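Local coordinates for protein diol-dehydratase (PDB 5I2A) that is a B12-independent glycyl radical enzyme that dehydrates 1,2-propanediol, probably by means of a radical carried on a backbone glycine, at residues D13-K16 with R17-H21; P70-I74 with V75-T79. All coordinates share one frame; numbering follows the deposited sequence. Where two conformers were deposited one is given.

Interaction 1 lies along helix 14-22; interaction 2 is a loop segment that lies against it. Their centres are about 12 Å apart. Glu-71 makes the main polar join: its OE2 receives Arg-17 NE at 2.7 Å in a salt bridge. Arg-14 NH1 lies 2.8 Å from Glu-71 O, probably a hydrogen bond. Beside these, Leu-18 CD2 packs on Pro-70 O at 3.3 Å. Both also pack on helix 309-323. The two centres lie about 27 and 25 Å from the centre of the chain. Gly-817, the predicted radical site, is in neither; together they pack helix 14-22 against the 70-79 loop.

Interaction 1: D13-K16 with R17-H21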
loop_
_atom_site.group_PDB
_atom_site.type_symbol
_atom_site.label_atom_id
_atom_site.label_comp_id
_atom_site.label_asym_id
_atom_site.label_seq_id
_atom_site.Cartn_x
_atom_site.Cartn_y
_atom_site.Cartn_z
ATOM N N ASP A 13 -48.227 19.108 -12.312
ATOM C CA ASP A 13 -48.058 20.437 -11.729
ATOM C C ASP A 13 -47.074 20.405 -10.559
ATOM O O ASP A 13 -46.588 21.445 -10.116
ATOM C CB ASP A 13 -49.413 21.017 -11.276
ATOM C CG ASP A 13 -50.054 20.227 -10.136
ATOM O OD1 ASP A 13 -49.978 18.980 -10.133
ATOM O OD2 ASP A 13 -50.640 20.864 -9.236
ATOM N N ARG A 14 -46.782 19.205 -10.070
ATOM C CA ARG A 14 -45.784 19.017 -9.011
ATOM C C ARG A 14 -44.395 19.514 -9.432
ATOM O O ARG A 14 -43.667 20.094 -8.637
ATOM C CB ARG A 14 -45.700 17.531 -8.629
ATOM C CG ARG A 14 -44.758 17.200 -7.470
ATOM C CD ARG A 14 -44.468 15.701 -7.424
ATOM N NE ARG A 14 -45.676 14.899 -7.611
ATOM C CZ ARG A 14 -46.416 14.411 -6.621
ATOM N NH1 ARG A 14 -46.073 14.627 -5.358
ATOM N NH2 ARG A 14 -47.501 13.704 -6.892
ATOM N N ILE A 15 -44.048 19.284 -10.694
ATOM C CA ILE A 15 -42.674 19.466 -11.158
ATOM C C ILE A 15 -42.148 20.888 -10.960
ATOM O O ILE A 15 -41.084 21.082 -10.396
ATOM C CB ILE A 15 -42.539 19.068 -12.648
ATOM C CG1 ILE A 15 -43.007 17.625 -12.845
ATOM C CG2 ILE A 15 -41.104 19.261 -13.140
ATOM C CD1 ILE A 15 -42.488 16.631 -11.804
ATOM N N LYS A 16 -42.900 21.885 -11.399
ATOM C CA LYS A 16 -42.453 23.264 -11.244
ATOM C C LYS A 16 -42.263 23.642 -9.777
ATOM O O LYS A 16 -41.360 24.413 -9.436
ATOM C CB LYS A 16 -43.439 24.235 -11.904
ATOM C CG LYS A 16 -43.039 25.694 -11.737
ATOM C CD LYS A 16 -43.911 26.613 -12.583
ATOM C CE LYS A 16 -43.267 27.982 -12.733
ATOM N NZ LYS A 16 -43.164 28.685 -11.431
ATOM N N ARG A 17 -43.098 23.098 -8.900
ATOM C CA ARG A 17 -42.943 23.401 -7.482
ATOM C C ARG A 17 -41.684 22.726 -6.920
ATOM O O ARG A 17 -40.979 23.308 -6.097
ATOM C CB ARG A 17 -44.192 22.986 -6.693
ATOM C CG ARG A 17 -45.480 23.736 -7.156
ATOM C CD ARG A 17 -46.618 23.592 -6.145
ATOM N NE ARG A 17 -47.136 22.233 -6.100
ATOM C CZ ARG A 17 -48.111 21.778 -6.881
ATOM N NH1 ARG A 17 -48.684 22.584 -7.762
ATOM N NH2 ARG A 17 -48.521 20.521 -6.776
ATOM N N LEU A 18 -41.409 21.503 -7.362
ATOM C CA LEU A 18 -40.161 20.833 -6.983
ATOM C C LEU A 18 -38.971 21.667 -7.416
ATOM O O LEU A 18 -38.032 21.864 -6.649
ATOM C CB LEU A 18 -40.064 19.437 -7.602
ATOM C CG LEU A 18 -41.104 18.459 -7.079
ATOM C CD1 LEU A 18 -41.102 17.177 -7.901
ATOM C CD2 LEU A 18 -40.857 18.170 -5.602
ATOM N N VAL A 19 -39.023 22.162 -8.648
ATOM C CA VAL A 19 -37.920 22.936 -9.199
ATOM C C VAL A 19 -37.682 24.250 -8.440
ATOM O O VAL A 19 -36.552 24.543 -8.029
ATOM C CB VAL A 19 -38.150 23.230 -10.689
ATOM C CG1 VAL A 19 -37.206 24.307 -11.166
ATOM C CG2 VAL A 19 -37.959 21.953 -11.505
ATOM N N ASP A 20 -38.744 25.024 -8.234
ATOM C CA ASP A 20 -38.625 26.305 -7.536
ATOM C C ASP A 20 -38.065 26.121 -6.129
ATOM O O ASP A 20 -37.312 26.954 -5.642
ATOM C CB ASP A 20 -39.983 27.014 -7.463
ATOM C CG ASP A 20 -40.470 27.490 -8.821
ATOM O OD1 ASP A 20 -39.641 27.673 -9.738
ATOM O OD2 ASP A 20 -41.684 27.683 -8.968
ATOM N N HIS A 21 -38.444 25.034 -5.476
ATOM C CA HIS A 21 -37.916 24.755 -4.149
ATOM C C HIS A 21 -36.386 24.566 -4.178
ATOM O O HIS A 21 -35.692 25.073 -3.304
ATOM C CB HIS A 21 -38.589 23.529 -3.545
ATOM C CG HIS A 21 -38.115 23.206 -2.162
ATOM N ND1 HIS A 21 -38.351 24.030 -1.083
ATOM C CD2 HIS A 21 -37.395 22.159 -1.688
ATOM C CE1 HIS A 21 -37.814 23.496 0.001
ATOM N NE2 HIS A 21 -37.225 22.363 -0.338
#
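Lys-16 O accepts Asp-20 N at 2.9 Å, with a nearly straight N-H...O angle of 169°. This is one of the i to i+4 bonds of the alpha-helix 14-22; Leu-18 N to Arg-14 O and Val-19 N to Ile-15 O are two more that cross between 13-16 and 17-21. The side chains of Lys-16 and Asp-20 repeat the spacing. Lys-16 leaves the helix with CG anti to the backbone N (chi1 178°), runs straight, and bends only at its end. That bend brings NZ to the syn lone pair of Asp-20 OD2 at 3.0 Å, a salt bridge on an exposed side of the helix.

Leu-18 faces the buried side. Its CD1 rests 3.7 Å from both CG and CD of Arg-14 and 4.2 Å from Ile-15 CD1. Cys-318 and Val-321 of helix 309-323 touch the same leucine. Cutting Leu-18 back to alanine would probably leave a gap against helix 309-323 and strip the Arg-14 methylenes of their apolar cover on that side. The charged end of Arg-14 is held by Glu-243, Glu-314 and Glu-71 O.

Arg-17 is paired with Glu-71 through NE. In the Asp-13 conformer given, one of two deposited, Arg-17 also reaches Asp-13 OD2. NH1 is at 3.0 Å and NH2, more weakly, at 3.3 Å; the pair may not persist in the other conformer. OD2 sits at the edge of the guanidinium, in its plane, while the carboxylate is turned 78° against it. Asp-13 O lies 3.3 Å above one guanidinium face, offset toward the rim.

Interaction 2: P70-I74 with V75-T79; sequences PEELI and VGSTT
The backbone is extended at Glu-72, bends at Leu-73 (psi -44°) and is extended again through Ile-74 and Val-75 to Gly-76, without forming helix or strand. No direct hydrogen bond joins the two halves. A water does so instead. It donates to Glu-72 OE1 at 2.6 Å and accepts from Gly-76 N at 2.8 Å and from Ser-77 OG at 2.7 Å. Glu-72 has CG anti to its carbonyl carbon (chi1 -82°) and is extended beyond it, which carries the carboxylate across the bend to this water. OE1 also accepts Arg-69 N. It passes 4.0 Å from Val-75 CA and 4.2 Å from Val-75 CG1, no more than loose van der Waals contact.

The water spans an irregular bend in the long loop between helices 49-63 and 94-97 of the pyruvate formate lyase-like region. The bend is buried against helices 262-279 and 309-323. Ile-74 packs on Cys-266 and Trp-270 of the first and on Ile-319 of the second; Leu-73 lies on Tyr-311 and Cys-318.

Glu-72 OE2 forms a salt bridge with Lys-322 NZ, which also bonds to Gly-76 O. The buried carboxylate is thus probably kept charged. At the backbone angles of Gly-76 a CB would collide with Val-75 O, so glycine is needed there. Ser-77 OG stays 4.1 Å from Glu-72 OE2, too far for a direct bond, and meets that carboxylate through the water on OE1.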
loop_
_atom_site.group_PDB
_atom_site.type_symbol
_atom_site.label_atom_id
_atom_site.label_comp_id
_atom_site.label_asym_id
_atom_site.label_seq_id
_atom_site.Cartn_x
_atom_site.Cartn_y
_atom_site.Cartn_z
ATOM N N PRO A 70 -40.694 18.784 0.155
ATOM C CA PRO A 70 -42.132 18.854 -0.137
ATOM C C PRO A 70 -42.480 18.239 -1.491
ATOM O O PRO A 70 -41.844 18.567 -2.495
ATOM C CB PRO A 70 -42.419 20.363 -0.118
ATOM C CG PRO A 70 -41.385 20.919 0.824
ATOM C CD PRO A 70 -40.146 20.092 0.559
ATOM N N GLU A 71 -43.422 17.299 -1.474
ATOM C CA GLU A 71 -43.999 16.692 -2.675
ATOM C C GLU A 71 -43.089 15.705 -3.410
ATOM O O GLU A 71 -43.473 15.180 -4.451
ATOM C CB GLU A 71 -44.452 17.778 -3.662
ATOM C CG GLU A 71 -45.546 18.699 -3.113
ATOM C CD GLU A 71 -46.210 19.527 -4.198
ATOM O OE1 GLU A 71 -47.072 18.988 -4.910
ATOM O OE2 GLU A 71 -45.860 20.710 -4.345
ATOM N N GLU A 72 -41.894 15.448 -2.882
ATOM C CA GLU A 72 -41.009 14.476 -3.522
ATOM C C GLU A 72 -41.690 13.118 -3.635
ATOM O O GLU A 72 -42.342 12.671 -2.699
ATOM C CB GLU A 72 -39.688 14.343 -2.748
ATOM C CG GLU A 72 -38.673 15.416 -3.082
ATOM C CD GLU A 72 -37.309 15.157 -2.454
ATOM O OE1 GLU A 72 -37.260 14.501 -1.389
ATOM O OE2 GLU A 72 -36.299 15.629 -3.019
ATOM N N LEU A 73 -41.574 12.485 -4.796
ATOM C CA LEU A 73 -41.975 11.089 -4.933
ATOM C C LEU A 73 -40.746 10.182 -4.785
ATOM O O LEU A 73 -40.802 9.144 -4.124
ATOM C CB LEU A 73 -42.658 10.840 -6.273
ATOM C CG LEU A 73 -44.009 11.548 -6.504
ATOM C CD1 LEU A 73 -44.502 11.301 -7.919
ATOM C CD2 LEU A 73 -45.054 11.083 -5.488
ATOM N N ILE A 74 -39.654 10.579 -5.432
ATOM C CA ILE A 74 -38.352 9.926 -5.282
ATOM C C ILE A 74 -37.581 10.678 -4.219
ATOM O O ILE A 74 -37.421 11.898 -4.315
ATOM C CB ILE A 74 -37.547 9.921 -6.606
ATOM C CG1 ILE A 74 -38.353 9.255 -7.716
ATOM C CG2 ILE A 74 -36.166 9.247 -6.420
ATOM C CD1 ILE A 74 -38.684 7.793 -7.459
ATOM N N VAL A 75 -37.129 9.974 -3.193
ATOM C CA VAL A 75 -36.484 10.639 -2.065
ATOM C C VAL A 75 -35.003 10.278 -1.939
ATOM O O VAL A 75 -34.540 9.269 -2.482
ATOM C CB VAL A 75 -37.211 10.308 -0.740
ATOM C CG1 VAL A 75 -38.706 10.639 -0.877
ATOM C CG2 VAL A 75 -37.027 8.841 -0.372
ATOM N N GLY A 76 -34.277 11.112 -1.211
ATOM C CA GLY A 76 -32.848 10.944 -1.032
ATOM C C GLY A 76 -32.168 12.282 -1.250
ATOM O O GLY A 76 -32.069 12.771 -2.366
ATOM N N SER A 77 -31.717 12.877 -0.163
ATOM C CA SER A 77 -31.060 14.168 -0.208
ATOM C C SER A 77 -29.774 14.074 0.588
ATOM O O SER A 77 -29.763 13.498 1.669
ATOM C CB SER A 77 -31.954 15.281 0.369
ATOM O OG SER A 77 -33.090 15.536 -0.446
ATOM N N THR A 78 -28.706 14.654 0.059
ATOM C CA THR A 78 -27.396 14.552 0.688
ATOM C C THR A 78 -27.157 15.735 1.640
ATOM O O THR A 78 -26.414 15.621 2.610
ATOM C CB THR A 78 -26.298 14.434 -0.408
ATOM O OG1 THR A 78 -26.432 13.164 -1.048
ATOM C CG2 THR A 78 -24.877 14.556 0.162
ATOM N N THR A 79 -27.826 16.855 1.383
ATOM C CA THR A 79 -27.774 17.999 2.285
ATOM C C THR A 79 -29.181 18.467 2.684
ATOM O O THR A 79 -30.147 18.237 1.974
ATOM C CB THR A 79 -27.041 19.184 1.656
ATOM O OG1 THR A 79 -27.615 19.449 0.377
ATOM C CG2 THR A 79 -25.550 18.872 1.482
HETATM O O HOH W 1 -35.054 13.624 -0.344
#